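Local structure of putative uncharacterized protein (Mycobacterium avium subsp. paratuberculosis, 3GT2) at residues Lys70-Ser74 against Ser75-Tyr79. The protein is of unknown function, but its NlpC/P60 domain, the part described here, places it in peptidase family C40 and suggests a cysteine-type peptidase. Numbering follows the deposited sequence.
With EDO (1,2-ethanediol), chain D.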
ATOM      1  N   LYS A  70     -10.389   5.096   4.772  1.00 17.33           N
ATOM      2  CA  LYS A  70     -10.829   3.844   4.176  1.00 17.15           C
ATOM      3  C   LYS A  70     -10.528   3.875   2.685  1.00 18.46           C
ATOM      4  O   LYS A  70     -11.203   4.555   1.926  1.00 19.39           O
ATOM      5  CB  LYS A  70     -12.326   3.622   4.416  1.00 20.21           C
ATOM      6  CG  LYS A  70     -12.652   3.227   5.844  1.00 30.70           C
ATOM      7  CD  LYS A  70     -14.147   3.034   6.062  1.00 35.43           C
ATOM      8  CE  LYS A  70     -14.753   2.079   5.048  1.00 36.80           C
ATOM      9  NZ  LYS A  70     -16.147   1.697   5.447  1.00 35.20           N
ATOM     10  N   LEU A  71      -9.482   3.172   2.270  1.00 15.15           N
ATOM     11  CA  LEU A  71      -9.128   3.129   0.861  1.00 15.01           C
ATOM     12  C   LEU A  71     -10.059   2.215   0.098  1.00 13.10           C
ATOM     13  O   LEU A  71     -10.577   1.243   0.656  1.00 16.61           O
ATOM     14  CB  LEU A  71      -7.700   2.597   0.691  1.00 13.15           C
ATOM     15  CG  LEU A  71      -6.584   3.508   1.196  1.00 14.13           C
ATOM     16  CD1 LEU A  71      -5.255   2.777   1.072  1.00 13.51           C
ATOM     17  CD2 LEU A  71      -6.549   4.811   0.405  1.00 18.71           C
ATOM     18  N   PRO A  72     -10.275   2.517  -1.191  1.00 15.86           N
ATOM     19  CA  PRO A  72     -11.020   1.594  -2.052  1.00 17.46           C
ATOM     20  C   PRO A  72     -10.334   0.241  -2.156  1.00 19.31           C
ATOM     21  O   PRO A  72      -9.104   0.114  -2.011  1.00 17.99           O
ATOM     22  CB  PRO A  72     -10.996   2.269  -3.428  1.00 17.29           C
ATOM     23  CG  PRO A  72     -10.564   3.693  -3.189  1.00 17.94           C
ATOM     24  CD  PRO A  72      -9.828   3.738  -1.884  1.00 15.72           C
ATOM     25  N   ARG A  73     -11.140  -0.780  -2.412  1.00 17.20           N
ATOM     26  CA  ARG A  73     -10.609  -2.087  -2.719  1.00 18.93           C
ATOM     27  C   ARG A  73     -10.106  -2.026  -4.154  1.00 22.27           C
ATOM     28  O   ARG A  73     -10.705  -1.355  -4.999  1.00 24.86           O
ATOM     29  CB  ARG A  73     -11.676  -3.176  -2.533  1.00 21.47           C
ATOM     30  CG  ARG A  73     -11.943  -3.539  -1.057  1.00 31.85           C
ATOM     31  CD  ARG A  73     -13.280  -2.996  -0.516  1.00 39.73           C
ATOM     32  NE  ARG A  73     -13.219  -2.656   0.912  1.00 32.87           N
ATOM     33  CZ  ARG A  73     -14.281  -2.428   1.682  1.00 41.14           C
ATOM     34  NH1 ARG A  73     -15.507  -2.517   1.178  1.00 48.75           N
ATOM     35  NH2 ARG A  73     -14.123  -2.106   2.959  1.00 35.70           N
ATOM     36  N   SER A  74      -8.979  -2.691  -4.392  1.00 22.80           N
ATOM     37  CA  SER A  74      -8.316  -2.765  -5.701  1.00 20.88           C
ATOM     38  C   SER A  74      -7.304  -1.647  -5.924  1.00 17.85           C
ATOM     39  O   SER A  74      -7.581  -0.473  -5.680  1.00 16.39           O
ATOM     40  CB  SER A  74      -9.317  -2.838  -6.867  1.00 25.43           C
ATOM     41  OG  SER A  74      -9.673  -1.556  -7.353  1.00 23.95           O
ATOM     42  N   SER A  75      -6.118  -2.028  -6.378  1.00 18.25           N
ATOM     43  CA  SER A  75      -5.097  -1.037  -6.688  1.00 19.02           C
ATOM     44  C   SER A  75      -5.558  -0.087  -7.801  1.00 18.07           C
ATOM     45  O   SER A  75      -5.236   1.102  -7.775  1.00 16.71           O
ATOM     46  CB  SER A  75      -3.782  -1.719  -7.061  1.00 19.60           C
ATOM     47  OG  SER A  75      -3.931  -2.497  -8.236  1.00 22.07           O
ATOM     48  N   GLY A  76      -6.311  -0.609  -8.766  1.00 15.28           N
ATOM     49  CA  GLY A  76      -6.829   0.212  -9.853  1.00 19.29           C
ATOM     50  C   GLY A  76      -7.727   1.335  -9.366  1.00 22.94           C
ATOM     51  O   GLY A  76      -7.729   2.429  -9.931  1.00 21.66           O
ATOM     52  N   ALA A  77      -8.484   1.078  -8.306  1.00 21.34           N
ATOM     53  CA  ALA A  77      -9.353   2.100  -7.736  1.00 19.63           C
ATOM     54  C   ALA A  77      -8.573   3.084  -6.867  1.00 20.07           C
ATOM     55  O   ALA A  77      -8.903   4.267  -6.812  1.00 22.14           O
ATOM     56  CB  ALA A  77     -10.487   1.456  -6.927  1.00 19.94           C
HETATM   57  N   MSE A  78      -7.545   2.598  -6.174  1.00 19.24           N
HETATM   58  CA  MSE A  78      -6.697   3.495  -5.386  1.00 16.87           C
HETATM   59  C   MSE A  78      -5.980   4.492  -6.287  1.00 18.44           C
HETATM   60  O   MSE A  78      -5.717   5.625  -5.886  1.00 19.76           O
HETATM   61  CB  MSE A  78      -5.672   2.707  -4.573  1.00 14.36           C
HETATM   62  CG  MSE A  78      -6.259   1.881  -3.464  1.00 19.92           C
HETATM   63 SE   MSE A  78      -4.937   0.692  -2.662  1.00 23.46          SE
HETATM   64  CE  MSE A  78      -6.148  -0.294  -1.515  1.00 19.97           C
ATOM     65  N   TYR A  79      -5.661   4.063  -7.507  1.00 17.89           N
ATOM     66  CA  TYR A  79      -4.951   4.902  -8.461  1.00 17.73           C
ATOM     67  C   TYR A  79      -5.806   6.096  -8.854  1.00 21.46           C
ATOM     68  O   TYR A  79      -5.306   7.069  -9.387  1.00 23.24           O
ATOM     69  CB  TYR A  79      -4.630   4.099  -9.713  1.00 16.28           C
ATOM     70  CG  TYR A  79      -3.600   4.728 -10.616  1.00 16.74           C
ATOM     71  CD1 TYR A  79      -2.316   5.002 -10.152  1.00 18.31           C
ATOM     72  CD2 TYR A  79      -3.900   5.024 -11.942  1.00 18.30           C
ATOM     73  CE1 TYR A  79      -1.362   5.566 -10.978  1.00 21.36           C
ATOM     74  CE2 TYR A  79      -2.949   5.594 -12.777  1.00 23.02           C
ATOM     75  CZ  TYR A  79      -1.680   5.857 -12.284  1.00 23.64           C
ATOM     76  OH  TYR A  79      -0.714   6.414 -13.086  1.00 20.32           O
TER
HETATM   77  C1  EDO D 208     -17.900   4.150   4.132  1.00 45.20           C
HETATM   78  O1  EDO D 208     -18.604   3.199   3.383  1.00 49.95           O
HETATM   79  C2  EDO D 208     -18.503   4.581   5.467  1.00 44.61           C
HETATM   80  O2  EDO D 208     -17.924   4.084   6.644  1.00 47.93           O
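Ser74 is the N-cap of the short helix 75-78 in this NlpC/P60 domain, and its side chain meets Ala77. Ser74 OG accepts a hydrogen bond from Ala77 N at 3.0 Å, with an N-H...O angle of 144°. The same hydroxyl makes a weak bond back to Arg73 O. Ser74 O accepts from Met78 N at 3.1 Å. Ala77 N also makes a weak hydrogen bond to this oxygen.

Apolar groups pack beside the cap. Pro72 CB rests against Ala77 CB at 3.6 Å. Selenomethionine Met78 has CG beside its backbone N (chi1 -68°) and an extended chain beyond it. This carries CE to Leu71 CB, at 4.0 Å, and the two side chains cross at about a right angle. Met78 also lies on Ser57, Met60 and Gln61 of helix 56-65, and Leu71 touches Tyr64 there.

Ser75 OG hydrogen-bonds Gly102 O, while Ser74 N donates a hydrogen bond to Ser57 OG. One serine thus serves the first turn with both its hydroxyl and its carbonyl, and the buried Met78 ties that turn to helix 56-65.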